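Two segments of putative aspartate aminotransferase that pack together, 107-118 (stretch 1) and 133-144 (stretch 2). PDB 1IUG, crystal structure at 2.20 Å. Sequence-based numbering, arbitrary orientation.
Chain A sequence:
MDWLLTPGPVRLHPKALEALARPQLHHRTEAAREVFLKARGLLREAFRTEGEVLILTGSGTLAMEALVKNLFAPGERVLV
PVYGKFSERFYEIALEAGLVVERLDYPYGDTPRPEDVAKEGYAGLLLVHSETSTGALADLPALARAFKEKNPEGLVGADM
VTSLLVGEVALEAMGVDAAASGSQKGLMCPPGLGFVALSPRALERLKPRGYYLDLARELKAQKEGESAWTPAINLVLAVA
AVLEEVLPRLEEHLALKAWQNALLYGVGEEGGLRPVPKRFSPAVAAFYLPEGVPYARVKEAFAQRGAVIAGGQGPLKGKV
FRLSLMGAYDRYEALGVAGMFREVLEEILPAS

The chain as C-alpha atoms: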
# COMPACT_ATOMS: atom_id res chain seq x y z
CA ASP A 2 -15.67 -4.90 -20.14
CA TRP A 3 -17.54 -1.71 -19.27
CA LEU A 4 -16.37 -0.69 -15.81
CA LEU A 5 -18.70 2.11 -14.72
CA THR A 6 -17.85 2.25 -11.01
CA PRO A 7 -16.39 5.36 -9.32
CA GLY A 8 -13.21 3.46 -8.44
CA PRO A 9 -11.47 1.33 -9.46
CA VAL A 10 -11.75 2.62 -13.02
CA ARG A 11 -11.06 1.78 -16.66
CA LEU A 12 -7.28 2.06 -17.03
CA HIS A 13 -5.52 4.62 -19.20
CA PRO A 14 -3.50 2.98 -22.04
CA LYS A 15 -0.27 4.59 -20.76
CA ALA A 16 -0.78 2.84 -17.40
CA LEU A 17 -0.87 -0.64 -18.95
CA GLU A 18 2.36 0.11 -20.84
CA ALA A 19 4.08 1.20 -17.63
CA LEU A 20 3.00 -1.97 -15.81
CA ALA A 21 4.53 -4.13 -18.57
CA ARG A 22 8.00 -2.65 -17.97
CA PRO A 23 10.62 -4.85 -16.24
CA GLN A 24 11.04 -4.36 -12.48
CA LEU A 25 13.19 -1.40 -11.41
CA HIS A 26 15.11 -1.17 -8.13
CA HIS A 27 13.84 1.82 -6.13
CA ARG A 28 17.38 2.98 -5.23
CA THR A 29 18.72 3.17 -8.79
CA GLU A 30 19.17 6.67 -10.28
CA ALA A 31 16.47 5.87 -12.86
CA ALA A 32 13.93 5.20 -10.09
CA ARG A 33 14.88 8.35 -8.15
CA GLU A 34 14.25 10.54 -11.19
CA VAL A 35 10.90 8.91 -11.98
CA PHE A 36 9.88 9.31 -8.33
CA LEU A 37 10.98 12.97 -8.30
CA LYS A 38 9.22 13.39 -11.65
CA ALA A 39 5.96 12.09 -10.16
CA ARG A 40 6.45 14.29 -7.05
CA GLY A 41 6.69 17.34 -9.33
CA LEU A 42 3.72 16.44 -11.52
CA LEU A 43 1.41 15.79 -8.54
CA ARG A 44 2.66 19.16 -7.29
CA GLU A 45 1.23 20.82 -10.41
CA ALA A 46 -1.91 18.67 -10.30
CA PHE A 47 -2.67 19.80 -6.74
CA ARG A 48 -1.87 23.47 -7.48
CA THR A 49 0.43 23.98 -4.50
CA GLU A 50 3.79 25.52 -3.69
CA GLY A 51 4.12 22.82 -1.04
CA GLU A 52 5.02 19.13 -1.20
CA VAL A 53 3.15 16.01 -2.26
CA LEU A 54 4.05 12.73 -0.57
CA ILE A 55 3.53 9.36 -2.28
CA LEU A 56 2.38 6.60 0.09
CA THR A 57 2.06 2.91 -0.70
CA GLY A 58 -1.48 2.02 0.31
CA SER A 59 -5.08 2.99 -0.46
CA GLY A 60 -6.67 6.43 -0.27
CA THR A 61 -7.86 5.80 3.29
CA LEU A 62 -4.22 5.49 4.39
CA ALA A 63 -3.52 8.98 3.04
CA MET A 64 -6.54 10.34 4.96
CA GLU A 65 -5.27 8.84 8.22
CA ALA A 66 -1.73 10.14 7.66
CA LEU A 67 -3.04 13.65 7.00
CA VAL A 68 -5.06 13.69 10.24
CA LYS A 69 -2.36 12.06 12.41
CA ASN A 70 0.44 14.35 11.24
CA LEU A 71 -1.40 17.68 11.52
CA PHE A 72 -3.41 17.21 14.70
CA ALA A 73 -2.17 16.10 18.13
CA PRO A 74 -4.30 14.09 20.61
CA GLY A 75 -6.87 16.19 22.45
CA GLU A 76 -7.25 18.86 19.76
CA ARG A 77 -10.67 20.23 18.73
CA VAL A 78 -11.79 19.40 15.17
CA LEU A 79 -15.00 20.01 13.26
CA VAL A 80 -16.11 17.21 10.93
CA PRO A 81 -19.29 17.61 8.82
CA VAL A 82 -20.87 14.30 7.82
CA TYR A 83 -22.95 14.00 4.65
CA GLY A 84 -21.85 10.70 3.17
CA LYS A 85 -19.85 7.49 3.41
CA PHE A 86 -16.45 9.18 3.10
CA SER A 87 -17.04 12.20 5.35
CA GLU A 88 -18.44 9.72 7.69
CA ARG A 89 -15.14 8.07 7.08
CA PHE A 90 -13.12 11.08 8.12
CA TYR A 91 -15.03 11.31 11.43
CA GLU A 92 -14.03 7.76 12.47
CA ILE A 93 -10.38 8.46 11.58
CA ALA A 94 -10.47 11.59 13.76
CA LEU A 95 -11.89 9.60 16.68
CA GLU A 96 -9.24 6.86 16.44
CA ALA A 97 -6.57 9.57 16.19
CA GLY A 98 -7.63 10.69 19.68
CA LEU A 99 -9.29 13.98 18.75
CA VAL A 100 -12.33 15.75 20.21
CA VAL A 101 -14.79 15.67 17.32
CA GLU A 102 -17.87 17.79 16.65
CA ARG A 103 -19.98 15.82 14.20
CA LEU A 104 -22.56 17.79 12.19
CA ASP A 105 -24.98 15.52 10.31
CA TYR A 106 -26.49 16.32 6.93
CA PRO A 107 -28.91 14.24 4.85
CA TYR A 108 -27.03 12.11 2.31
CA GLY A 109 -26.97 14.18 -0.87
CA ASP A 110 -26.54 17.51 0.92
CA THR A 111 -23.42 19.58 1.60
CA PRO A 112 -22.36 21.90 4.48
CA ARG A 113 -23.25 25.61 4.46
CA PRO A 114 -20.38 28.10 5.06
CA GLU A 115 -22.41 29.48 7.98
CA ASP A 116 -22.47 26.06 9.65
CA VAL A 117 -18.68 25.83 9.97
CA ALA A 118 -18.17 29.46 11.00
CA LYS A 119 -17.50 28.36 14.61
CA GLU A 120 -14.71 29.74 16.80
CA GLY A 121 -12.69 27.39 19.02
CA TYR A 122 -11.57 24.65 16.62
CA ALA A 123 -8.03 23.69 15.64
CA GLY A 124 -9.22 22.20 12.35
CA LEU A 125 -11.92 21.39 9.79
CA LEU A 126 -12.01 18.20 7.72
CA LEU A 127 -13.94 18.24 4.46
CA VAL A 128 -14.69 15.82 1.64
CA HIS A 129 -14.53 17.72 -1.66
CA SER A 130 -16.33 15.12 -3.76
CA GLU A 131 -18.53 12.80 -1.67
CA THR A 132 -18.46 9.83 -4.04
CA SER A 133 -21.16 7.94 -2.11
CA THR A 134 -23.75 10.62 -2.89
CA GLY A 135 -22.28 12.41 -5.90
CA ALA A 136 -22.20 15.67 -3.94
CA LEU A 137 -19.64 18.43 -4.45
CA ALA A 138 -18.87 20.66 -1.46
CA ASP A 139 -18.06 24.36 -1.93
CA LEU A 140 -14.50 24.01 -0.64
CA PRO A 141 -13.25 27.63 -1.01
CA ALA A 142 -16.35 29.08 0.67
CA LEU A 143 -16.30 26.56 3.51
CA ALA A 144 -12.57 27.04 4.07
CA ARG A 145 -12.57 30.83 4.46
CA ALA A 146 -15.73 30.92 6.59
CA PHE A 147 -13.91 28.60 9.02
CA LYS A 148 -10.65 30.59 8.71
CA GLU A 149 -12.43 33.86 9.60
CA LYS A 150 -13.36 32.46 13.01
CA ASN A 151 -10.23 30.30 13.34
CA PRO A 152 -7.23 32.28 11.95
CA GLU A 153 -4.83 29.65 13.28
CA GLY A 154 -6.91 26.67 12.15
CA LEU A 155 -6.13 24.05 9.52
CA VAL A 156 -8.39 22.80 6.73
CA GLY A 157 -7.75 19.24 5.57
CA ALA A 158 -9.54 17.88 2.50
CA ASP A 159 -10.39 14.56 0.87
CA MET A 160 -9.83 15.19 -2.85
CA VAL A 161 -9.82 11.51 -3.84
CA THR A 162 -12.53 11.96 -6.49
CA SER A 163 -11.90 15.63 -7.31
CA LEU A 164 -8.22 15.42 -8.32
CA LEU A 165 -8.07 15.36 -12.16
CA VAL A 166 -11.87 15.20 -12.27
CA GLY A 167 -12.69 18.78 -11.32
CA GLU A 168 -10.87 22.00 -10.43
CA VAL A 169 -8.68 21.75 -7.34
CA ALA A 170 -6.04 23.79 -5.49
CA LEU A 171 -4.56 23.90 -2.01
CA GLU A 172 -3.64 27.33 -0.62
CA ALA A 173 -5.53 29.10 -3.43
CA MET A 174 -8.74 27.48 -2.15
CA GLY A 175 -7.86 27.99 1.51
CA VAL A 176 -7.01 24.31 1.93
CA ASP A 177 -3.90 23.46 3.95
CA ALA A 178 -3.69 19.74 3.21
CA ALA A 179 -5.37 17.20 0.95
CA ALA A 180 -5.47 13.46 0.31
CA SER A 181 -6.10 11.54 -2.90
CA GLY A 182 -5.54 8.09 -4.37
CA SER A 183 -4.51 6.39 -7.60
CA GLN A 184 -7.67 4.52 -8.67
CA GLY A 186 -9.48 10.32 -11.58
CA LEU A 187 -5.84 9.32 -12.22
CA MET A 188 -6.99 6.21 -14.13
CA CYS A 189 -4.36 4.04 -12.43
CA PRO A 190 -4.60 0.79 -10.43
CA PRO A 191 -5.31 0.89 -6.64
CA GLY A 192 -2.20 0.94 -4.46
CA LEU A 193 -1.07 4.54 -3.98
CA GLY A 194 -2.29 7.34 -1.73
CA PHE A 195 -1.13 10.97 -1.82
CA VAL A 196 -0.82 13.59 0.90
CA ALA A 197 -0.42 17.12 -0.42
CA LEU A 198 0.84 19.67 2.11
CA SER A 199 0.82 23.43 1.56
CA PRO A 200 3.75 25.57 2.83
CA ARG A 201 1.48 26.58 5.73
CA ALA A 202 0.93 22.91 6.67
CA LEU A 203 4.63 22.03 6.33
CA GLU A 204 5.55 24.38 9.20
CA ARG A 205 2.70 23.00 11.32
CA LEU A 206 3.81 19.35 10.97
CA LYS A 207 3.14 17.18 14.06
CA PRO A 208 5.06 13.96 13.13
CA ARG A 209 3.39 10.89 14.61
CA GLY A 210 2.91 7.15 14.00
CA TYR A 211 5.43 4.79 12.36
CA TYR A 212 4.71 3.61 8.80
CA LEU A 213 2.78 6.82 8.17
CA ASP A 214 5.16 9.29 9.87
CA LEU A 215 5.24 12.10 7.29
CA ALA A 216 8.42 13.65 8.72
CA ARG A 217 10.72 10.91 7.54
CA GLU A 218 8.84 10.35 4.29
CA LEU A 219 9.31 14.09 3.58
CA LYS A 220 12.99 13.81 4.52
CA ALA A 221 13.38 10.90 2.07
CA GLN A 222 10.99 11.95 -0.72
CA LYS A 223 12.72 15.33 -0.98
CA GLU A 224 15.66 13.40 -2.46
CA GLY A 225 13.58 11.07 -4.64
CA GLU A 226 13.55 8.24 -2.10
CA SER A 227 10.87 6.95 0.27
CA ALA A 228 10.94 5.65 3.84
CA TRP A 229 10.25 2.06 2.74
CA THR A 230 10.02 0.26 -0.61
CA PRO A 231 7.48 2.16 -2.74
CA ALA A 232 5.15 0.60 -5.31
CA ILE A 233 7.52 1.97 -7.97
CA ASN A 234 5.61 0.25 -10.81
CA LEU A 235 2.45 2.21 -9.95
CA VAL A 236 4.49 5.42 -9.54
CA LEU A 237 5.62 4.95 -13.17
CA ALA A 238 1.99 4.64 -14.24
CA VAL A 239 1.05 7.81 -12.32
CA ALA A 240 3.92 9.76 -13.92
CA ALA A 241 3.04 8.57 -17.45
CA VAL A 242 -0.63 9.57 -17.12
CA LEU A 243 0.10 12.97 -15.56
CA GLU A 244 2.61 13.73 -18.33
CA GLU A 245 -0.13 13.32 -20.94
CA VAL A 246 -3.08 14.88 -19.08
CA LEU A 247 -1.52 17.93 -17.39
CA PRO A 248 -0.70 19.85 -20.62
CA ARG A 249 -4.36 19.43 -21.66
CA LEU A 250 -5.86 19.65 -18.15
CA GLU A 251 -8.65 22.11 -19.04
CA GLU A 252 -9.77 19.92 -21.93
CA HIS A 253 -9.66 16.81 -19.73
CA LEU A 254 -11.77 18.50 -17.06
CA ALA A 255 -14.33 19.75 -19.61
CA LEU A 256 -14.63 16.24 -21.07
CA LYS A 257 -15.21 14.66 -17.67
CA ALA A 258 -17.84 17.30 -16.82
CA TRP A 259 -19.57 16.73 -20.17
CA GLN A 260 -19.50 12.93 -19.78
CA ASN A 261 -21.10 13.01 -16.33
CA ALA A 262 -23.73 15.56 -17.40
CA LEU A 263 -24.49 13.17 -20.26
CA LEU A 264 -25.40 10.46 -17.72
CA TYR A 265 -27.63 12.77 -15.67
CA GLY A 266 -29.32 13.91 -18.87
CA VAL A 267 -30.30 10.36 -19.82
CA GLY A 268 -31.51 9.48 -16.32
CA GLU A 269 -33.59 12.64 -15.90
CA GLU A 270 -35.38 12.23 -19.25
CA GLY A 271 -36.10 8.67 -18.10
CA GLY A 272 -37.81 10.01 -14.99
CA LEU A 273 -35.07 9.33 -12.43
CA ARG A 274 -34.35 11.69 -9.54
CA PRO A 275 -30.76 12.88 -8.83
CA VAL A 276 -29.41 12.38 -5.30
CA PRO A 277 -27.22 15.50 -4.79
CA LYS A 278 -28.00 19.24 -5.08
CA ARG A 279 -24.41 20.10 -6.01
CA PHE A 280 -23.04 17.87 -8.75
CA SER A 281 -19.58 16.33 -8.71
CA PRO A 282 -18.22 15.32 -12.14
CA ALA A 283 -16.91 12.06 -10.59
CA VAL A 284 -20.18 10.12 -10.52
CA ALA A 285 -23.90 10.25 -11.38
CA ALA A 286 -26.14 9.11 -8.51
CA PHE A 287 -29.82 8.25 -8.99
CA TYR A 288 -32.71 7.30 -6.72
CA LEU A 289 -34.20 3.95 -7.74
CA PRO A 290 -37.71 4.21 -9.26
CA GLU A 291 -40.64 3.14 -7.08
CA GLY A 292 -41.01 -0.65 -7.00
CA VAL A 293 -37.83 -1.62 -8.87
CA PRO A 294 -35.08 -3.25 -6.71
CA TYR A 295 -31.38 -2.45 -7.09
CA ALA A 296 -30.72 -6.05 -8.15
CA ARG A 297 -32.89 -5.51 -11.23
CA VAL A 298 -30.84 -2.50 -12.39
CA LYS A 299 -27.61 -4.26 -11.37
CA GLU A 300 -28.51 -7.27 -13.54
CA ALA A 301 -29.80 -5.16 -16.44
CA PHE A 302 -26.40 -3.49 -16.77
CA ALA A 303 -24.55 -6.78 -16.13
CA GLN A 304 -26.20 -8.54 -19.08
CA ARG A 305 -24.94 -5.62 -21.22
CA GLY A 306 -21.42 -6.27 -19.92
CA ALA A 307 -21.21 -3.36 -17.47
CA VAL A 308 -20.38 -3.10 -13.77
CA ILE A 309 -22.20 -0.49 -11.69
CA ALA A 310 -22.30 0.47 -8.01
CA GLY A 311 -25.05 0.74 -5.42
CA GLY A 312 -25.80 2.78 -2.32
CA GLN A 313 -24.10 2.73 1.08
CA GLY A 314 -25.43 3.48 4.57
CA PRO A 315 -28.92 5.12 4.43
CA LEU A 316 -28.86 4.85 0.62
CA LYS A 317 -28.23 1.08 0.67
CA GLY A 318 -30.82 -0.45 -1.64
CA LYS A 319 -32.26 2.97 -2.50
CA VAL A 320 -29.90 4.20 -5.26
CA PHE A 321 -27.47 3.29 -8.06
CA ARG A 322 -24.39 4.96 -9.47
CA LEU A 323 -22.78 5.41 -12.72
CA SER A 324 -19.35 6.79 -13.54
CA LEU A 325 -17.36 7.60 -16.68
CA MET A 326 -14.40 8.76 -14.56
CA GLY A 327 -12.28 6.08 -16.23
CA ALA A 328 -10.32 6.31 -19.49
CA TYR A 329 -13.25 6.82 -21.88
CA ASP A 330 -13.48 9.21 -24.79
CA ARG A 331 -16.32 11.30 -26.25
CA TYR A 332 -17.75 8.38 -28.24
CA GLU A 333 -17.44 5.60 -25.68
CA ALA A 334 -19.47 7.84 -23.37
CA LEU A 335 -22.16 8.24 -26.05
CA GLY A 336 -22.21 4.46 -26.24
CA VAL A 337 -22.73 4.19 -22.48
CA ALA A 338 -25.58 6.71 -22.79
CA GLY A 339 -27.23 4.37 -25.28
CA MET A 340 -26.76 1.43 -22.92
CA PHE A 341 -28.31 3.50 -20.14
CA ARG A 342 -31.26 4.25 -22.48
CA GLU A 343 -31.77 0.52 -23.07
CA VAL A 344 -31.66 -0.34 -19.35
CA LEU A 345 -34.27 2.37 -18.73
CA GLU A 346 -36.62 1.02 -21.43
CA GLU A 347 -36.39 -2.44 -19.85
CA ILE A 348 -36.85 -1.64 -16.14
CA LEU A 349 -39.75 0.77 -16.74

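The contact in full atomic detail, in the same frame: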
# COMPACT_ATOMS: atom_id res chain seq x y z
N PRO A 107 -28.28 15.34 5.60
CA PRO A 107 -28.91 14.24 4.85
C PRO A 107 -28.01 13.86 3.68
O PRO A 107 -27.42 14.74 3.04
CB PRO A 107 -30.21 14.88 4.35
CG PRO A 107 -30.53 15.88 5.42
CD PRO A 107 -29.18 16.50 5.70
N TYR A 108 -27.85 12.57 3.42
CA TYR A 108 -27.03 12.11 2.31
C TYR A 108 -27.52 12.78 1.03
O TYR A 108 -28.70 12.70 0.70
CB TYR A 108 -27.08 10.58 2.18
CG TYR A 108 -26.07 9.84 3.03
CD1 TYR A 108 -25.39 8.72 2.53
CD2 TYR A 108 -25.80 10.23 4.35
CE1 TYR A 108 -24.47 8.02 3.30
CE2 TYR A 108 -24.87 9.52 5.14
CZ TYR A 108 -24.22 8.42 4.61
OH TYR A 108 -23.33 7.71 5.38
N GLY A 109 -26.62 13.48 0.35
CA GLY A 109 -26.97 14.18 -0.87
C GLY A 109 -26.77 15.67 -0.69
O GLY A 109 -26.67 16.42 -1.67
N ASP A 110 -26.73 16.11 0.57
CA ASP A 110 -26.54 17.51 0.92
C ASP A 110 -25.07 17.82 1.22
O ASP A 110 -24.25 16.92 1.35
CB ASP A 110 -27.39 17.89 2.14
CG ASP A 110 -28.87 18.01 1.81
OD1 ASP A 110 -29.39 17.20 1.02
OD2 ASP A 110 -29.52 18.93 2.36
N THR A 111 -24.77 19.11 1.30
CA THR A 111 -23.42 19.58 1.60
C THR A 111 -23.50 20.68 2.66
O THR A 111 -24.54 21.34 2.80
CB THR A 111 -22.69 20.14 0.35
OG1 THR A 111 -23.48 21.17 -0.25
CG2 THR A 111 -22.43 19.03 -0.66
N PRO A 112 -22.42 20.88 3.43
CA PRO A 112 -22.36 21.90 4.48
C PRO A 112 -22.50 23.33 3.97
O PRO A 112 -22.08 23.64 2.85
CB PRO A 112 -20.97 21.68 5.08
CG PRO A 112 -20.69 20.25 4.80
CD PRO A 112 -21.18 20.10 3.39
N ARG A 113 -23.09 24.19 4.79
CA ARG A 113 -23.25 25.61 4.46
C ARG A 113 -22.07 26.31 5.12
O ARG A 113 -21.64 25.91 6.21
CB ARG A 113 -24.54 26.17 5.08
CG ARG A 113 -25.80 25.35 4.91
CD ARG A 113 -26.19 25.14 3.46
NE ARG A 113 -27.30 24.20 3.32
CZ ARG A 113 -28.49 24.33 3.91
NH1 ARG A 113 -28.75 25.37 4.70
NH2 ARG A 113 -29.42 23.40 3.74
N PRO A 114 -21.52 27.36 4.49
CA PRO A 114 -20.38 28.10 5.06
C PRO A 114 -20.69 28.64 6.46
O PRO A 114 -19.80 28.76 7.31
CB PRO A 114 -20.19 29.23 4.05
CG PRO A 114 -20.57 28.59 2.75
CD PRO A 114 -21.82 27.83 3.12
N GLU A 115 -21.97 28.95 6.70
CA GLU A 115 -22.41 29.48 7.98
C GLU A 115 -22.38 28.42 9.08
O GLU A 115 -22.28 28.74 10.26
CB GLU A 115 -23.83 30.06 7.87
CG GLU A 115 -24.10 30.87 6.62
CD GLU A 115 -24.48 30.00 5.43
OE1 GLU A 115 -25.49 29.27 5.53
OE2 GLU A 115 -23.78 30.06 4.40
N ASP A 116 -22.47 27.15 8.69
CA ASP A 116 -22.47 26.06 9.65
C ASP A 116 -21.10 25.78 10.25
O ASP A 116 -21.00 25.28 11.38
CB ASP A 116 -23.03 24.78 9.02
CG ASP A 116 -24.47 24.93 8.57
OD1 ASP A 116 -25.15 25.88 9.01
OD2 ASP A 116 -24.94 24.08 7.79
N VAL A 117 -20.04 26.07 9.50
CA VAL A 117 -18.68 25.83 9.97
C VAL A 117 -18.00 27.09 10.51
O VAL A 117 -16.85 27.04 10.94
CB VAL A 117 -17.80 25.19 8.87
CG1 VAL A 117 -18.40 23.85 8.44
CG2 VAL A 117 -17.64 26.13 7.67
N ALA A 118 -18.72 28.21 10.49
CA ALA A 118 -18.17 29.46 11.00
C ALA A 118 -18.28 29.46 12.53
O ALA A 118 -19.03 30.24 13.12
CB ALA A 118 -18.92 30.66 10.40
N SER A 133 -20.00 8.75 -2.50
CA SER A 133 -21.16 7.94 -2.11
C SER A 133 -22.49 8.59 -2.49
O SER A 133 -23.47 7.89 -2.75
CB SER A 133 -21.13 7.65 -0.61
OG SER A 133 -21.32 8.84 0.15
N THR A 134 -22.51 9.92 -2.55
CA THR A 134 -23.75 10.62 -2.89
C THR A 134 -23.69 11.38 -4.21
O THR A 134 -24.72 11.68 -4.81
CB THR A 134 -24.14 11.60 -1.78
OG1 THR A 134 -23.20 12.67 -1.73
CG2 THR A 134 -24.16 10.89 -0.42
N GLY A 135 -22.47 11.67 -4.67
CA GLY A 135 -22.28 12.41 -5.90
C GLY A 135 -22.30 13.91 -5.63
O GLY A 135 -22.38 14.72 -6.56
N ALA A 136 -22.18 14.27 -4.36
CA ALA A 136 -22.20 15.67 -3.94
C ALA A 136 -20.84 16.35 -3.99
O ALA A 136 -19.81 15.75 -3.67
CB ALA A 136 -22.80 15.79 -2.54
N LEU A 137 -20.85 17.62 -4.37
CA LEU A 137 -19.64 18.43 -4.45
C LEU A 137 -19.75 19.57 -3.45
O LEU A 137 -20.63 20.42 -3.57
CB LEU A 137 -19.48 19.00 -5.86
CG LEU A 137 -18.19 19.76 -6.15
CD1 LEU A 137 -17.01 18.80 -6.07
CD2 LEU A 137 -18.26 20.41 -7.52
N ALA A 138 -18.86 19.60 -2.46
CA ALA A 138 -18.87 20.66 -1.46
C ALA A 138 -18.18 21.91 -2.00
O ALA A 138 -17.28 21.83 -2.83
CB ALA A 138 -18.17 20.18 -0.19
N ASP A 139 -18.63 23.07 -1.53
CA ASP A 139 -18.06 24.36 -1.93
C ASP A 139 -16.84 24.61 -1.05
O ASP A 139 -16.89 25.40 -0.11
CB ASP A 139 -19.09 25.48 -1.75
CG ASP A 139 -18.72 26.75 -2.51
OD1 ASP A 139 -17.54 26.93 -2.88
OD2 ASP A 139 -19.63 27.58 -2.73
N LEU A 140 -15.75 23.94 -1.38
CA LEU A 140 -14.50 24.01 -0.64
C LEU A 140 -13.96 25.40 -0.29
O LEU A 140 -13.70 25.67 0.88
CB LEU A 140 -13.43 23.18 -1.35
CG LEU A 140 -12.59 22.22 -0.51
CD1 LEU A 140 -13.49 21.28 0.27
CD2 LEU A 140 -11.68 21.42 -1.43
N PRO A 141 -13.78 26.29 -1.29
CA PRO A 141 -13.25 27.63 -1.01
C PRO A 141 -14.10 28.42 -0.02
O PRO A 141 -13.57 29.05 0.89
CB PRO A 141 -13.25 28.29 -2.38
CG PRO A 141 -13.11 27.14 -3.33
CD PRO A 141 -14.06 26.14 -2.73
N ALA A 142 -15.42 28.37 -0.20
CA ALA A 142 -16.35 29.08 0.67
C ALA A 142 -16.38 28.52 2.08
O ALA A 142 -16.47 29.27 3.05
CB ALA A 142 -17.76 29.06 0.06
N LEU A 143 -16.29 27.19 2.20
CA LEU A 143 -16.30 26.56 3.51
C LEU A 143 -15.00 26.86 4.25
O LEU A 143 -15.01 27.20 5.43
CB LEU A 143 -16.46 25.04 3.37
CG LEU A 143 -17.82 24.57 2.87
CD1 LEU A 143 -17.77 23.08 2.60
CD2 LEU A 143 -18.89 24.90 3.89
N ALA A 144 -13.89 26.79 3.52
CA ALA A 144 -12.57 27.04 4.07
C ALA A 144 -12.37 28.45 4.64
O ALA A 144 -11.85 28.59 5.75
CB ALA A 144 -11.49 26.75 3.03
O HOH W 1 -23.91 14.16 0.35
O HOH W 2 -20.81 23.24 0.27

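No direct hydrogen bond joins the two stretches. They are held by van der Waals packing and by two bridging waters, and together they bury about 504 Å² of surface.

Ser133 points its CA-to-CB bond toward stretch 1 but stays just outside contact range. Thr134 makes the first real contact. Its CB points toward stretch 1, and CG2 of Thr134 lies 3.7 Å from N of Gly109 and 3.9 Å from CD1 of Tyr108. The methyl meets the tyrosine ring obliquely. The hydroxyl has a different task. OG1 of Thr134 accepts a hydrogen bond from N of Ala136 at 3.2 Å and donates one to water 1 at 2.7 Å. Water 1 also accepts from N of Gly109 (2.8 Å) and donates to O of Asp110 (3.0 Å). It therefore ties the threonine to the end of the type II turn that runs from Pro107 to Asp110. Gly109 sits within that turn at phi 117°, where a CB would jam against the carbonyl O of Tyr108.

Gly135 makes no contact with stretch 1. Its positive phi would likewise press a CB against the preceding carbonyl O.

Ala136 begins the short strand and points toward stretch 1. Its CB lies 3.8 Å from CG2 of Thr111 and 4.0 Å from O of Gly109. The CA-to-CB bond of Leu137 points away from stretch 1, and its closest approach is through the backbone: O of Leu137 is 3.7 Å from CG2 of Thr111. CG2 of Thr111 also comes within 4.0 Å of CA of Ala138. One threonine methyl thus touches three consecutive residues of stretch 2.

Asp139 occupies the N-cap position of the helix. It has no direct contact with stretch 1, but its N donates to water 2 at 2.8 Å. Water 2 donates to O of Pro112 at 2.9 Å and has a weak bond to OG1 of Thr111 at 3.4 Å. Leu140 and Pro141 are out of reach.

Ala142 returns to the contact, its CB 3.9 Å from CG of Pro114. Leu143 follows with the largest covered area of any residue here, 95 Å². Its CA-to-CB bond points sideways, but the end of the side chain comes nearer to stretch 1. CD2 of Leu143 lies 3.6 Å from O of Pro112, 4.0 Å from CB of Pro112, 4.2 Å from CG of Pro114 and 4.2 Å from CG2 of Val117. This methyl fits among two prolines and a valine. CG2 of Val117 also approaches O of Leu143 at 3.6 Å. The CA-to-CB bond of Ala144 points away, and Leu143 is the last residue of stretch 2 to touch stretch 1.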